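PDB 3FNR: arginine--tRNA ligase from Campylobacter jejuni, which catalyses the ATP-dependent attachment of L-arginine to tRNA(Arg), releasing AMP and diphosphate. Local coordinates for residues K152-Q157 and L295-V300. The protein carries 1 engineered substitution. Numbering follows the deposited sequence.
Sequences KQNLEQ and LMSDVV
N154 and Q157 face S297 and V300 across two helix segments, 152-157 and 296-300, whose axes run in roughly the same direction, 29° apart, and come within 9.9 Å. At that spacing much of the polar contact passes through water. One water donates to N154 OD1 and accepts from S297 N, 2.9 Å away, in the first turn of its helix. A second accepts from N154 ND2 and also bonds S297 OG (2.9 Å). A third donates to Q157 OE1 at 2.7 Å, bonds S297 OG, and accepts a weak bond from N154 ND2. The N154 amide thus uses both its oxygen and its nitrogen in bridges to S297. The extended Q157 chain, with CG anti to the backbone N (chi1 -158°), lies alongside V300, the two side chains pointing in opposite senses: its CG is 3.7 Å from V300 CG1, while CD and NE2 also pack on that valine. NE2 makes a weak hydrogen bond to D301 OD1 as well. M296 runs out extended, then bends at chi3 (139°), which sets CE 3.3 Å from N154 O. The same CE lies 4.4 Å from L155 CD2. Within the class I catalytic domain, the contact joins the C-terminal part of helix 136-157 to the start of helix 296-303. L45 of the 'HIGH' motif links both sides, bonding N154 OD1 through its N and M296 through the backbone, while L308 of helix 305-311 packs against V300.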
# COMPACT_ATOMS: atom_id res chain seq x y z
N LYS A 152 0.12 11.96 -5.03
CA LYS A 152 1.22 11.83 -4.07
C LYS A 152 0.82 12.23 -2.65
O LYS A 152 1.17 11.53 -1.70
CB LYS A 152 2.45 12.61 -4.53
CG LYS A 152 3.26 11.87 -5.59
CD LYS A 152 4.41 12.73 -6.08
CE LYS A 152 5.03 12.15 -7.33
NZ LYS A 152 6.33 12.81 -7.63
N GLN A 153 0.05 13.31 -2.52
CA GLN A 153 -0.39 13.72 -1.19
C GLN A 153 -1.55 12.89 -0.63
O GLN A 153 -1.66 12.73 0.59
CB GLN A 153 -0.61 15.24 -1.07
CG GLN A 153 -1.58 15.86 -2.06
CD GLN A 153 -1.36 17.35 -2.27
OE1 GLN A 153 -2.29 18.08 -2.61
NE2 GLN A 153 -0.13 17.82 -2.07
N ASN A 154 -2.39 12.34 -1.52
CA ASN A 154 -3.38 11.32 -1.17
C ASN A 154 -2.71 10.13 -0.49
O ASN A 154 -3.17 9.64 0.53
CB ASN A 154 -4.12 10.80 -2.40
CG ASN A 154 -5.22 11.71 -2.88
OD1 ASN A 154 -5.96 11.36 -3.81
ND2 ASN A 154 -5.36 12.89 -2.27
N LEU A 155 -1.59 9.70 -1.07
CA LEU A 155 -0.78 8.62 -0.53
C LEU A 155 -0.04 9.02 0.75
O LEU A 155 0.09 8.21 1.66
CB LEU A 155 0.23 8.14 -1.58
CG LEU A 155 -0.32 7.34 -2.77
CD1 LEU A 155 0.75 7.15 -3.83
CD2 LEU A 155 -0.88 6.00 -2.30
N GLU A 156 0.45 10.25 0.80
CA GLU A 156 1.18 10.73 1.97
C GLU A 156 0.26 10.83 3.18
O GLU A 156 0.69 10.61 4.31
CB GLU A 156 1.81 12.09 1.67
CG GLU A 156 3.27 12.22 2.10
CD GLU A 156 3.47 12.40 3.59
OE1 GLU A 156 3.57 11.38 4.32
OE2 GLU A 156 3.56 13.57 4.04
N GLN A 157 -1.00 11.15 2.93
CA GLN A 157 -2.04 11.18 3.95
C GLN A 157 -2.21 9.82 4.63
O GLN A 157 -2.46 9.75 5.83
CB GLN A 157 -3.37 11.61 3.33
CG GLN A 157 -4.37 12.16 4.32
CD GLN A 157 -5.66 12.60 3.66
OE1 GLN A 157 -5.82 12.49 2.45
NE2 GLN A 157 -6.59 13.10 4.47
N LEU A 295 -13.73 8.76 -2.67
CA LEU A 295 -12.32 9.11 -2.69
C LEU A 295 -11.61 8.52 -1.47
O LEU A 295 -12.16 8.55 -0.37
CB LEU A 295 -12.16 10.63 -2.66
CG LEU A 295 -12.17 11.52 -3.90
CD1 LEU A 295 -13.39 11.34 -4.79
CD2 LEU A 295 -12.04 12.99 -3.48
N MET A 296 -10.40 8.01 -1.68
CA MET A 296 -9.52 7.56 -0.59
C MET A 296 -9.36 8.66 0.45
O MET A 296 -9.42 8.41 1.66
CB MET A 296 -8.16 7.12 -1.16
CG MET A 296 -7.17 6.56 -0.15
SD MET A 296 -5.64 6.00 -0.92
CE MET A 296 -4.46 6.58 0.24
N SER A 297 -9.19 9.88 -0.05
CA SER A 297 -9.08 11.12 0.71
C SER A 297 -10.25 11.37 1.67
O SER A 297 -10.04 11.77 2.81
CB SER A 297 -9.02 12.29 -0.27
OG SER A 297 -8.08 13.25 0.15
N ASP A 298 -11.47 11.14 1.18
CA ASP A 298 -12.68 11.36 1.96
C ASP A 298 -12.75 10.39 3.14
O ASP A 298 -13.12 10.78 4.25
CB ASP A 298 -13.92 11.21 1.08
CG ASP A 298 -14.12 12.39 0.14
OD1 ASP A 298 -14.93 12.25 -0.81
OD2 ASP A 298 -13.49 13.45 0.33
N VAL A 299 -12.39 9.13 2.88
CA VAL A 299 -12.37 8.09 3.90
C VAL A 299 -11.32 8.37 4.97
O VAL A 299 -11.60 8.26 6.17
CB VAL A 299 -12.22 6.69 3.25
CG1 VAL A 299 -11.99 5.60 4.30
CG2 VAL A 299 -13.46 6.36 2.40
N VAL A 300 -10.11 8.78 4.56
CA VAL A 300 -9.05 9.14 5.51
C VAL A 300 -9.44 10.37 6.34
O VAL A 300 -9.11 10.46 7.52
CB VAL A 300 -7.66 9.35 4.85
CG1 VAL A 300 -6.58 9.61 5.90
CG2 VAL A 300 -7.26 8.14 4.05
O HOH W 1 -8.56 10.25 -2.88
O HOH W 2 -8.13 14.49 -2.50
O HOH W 3 -5.01 14.21 0.48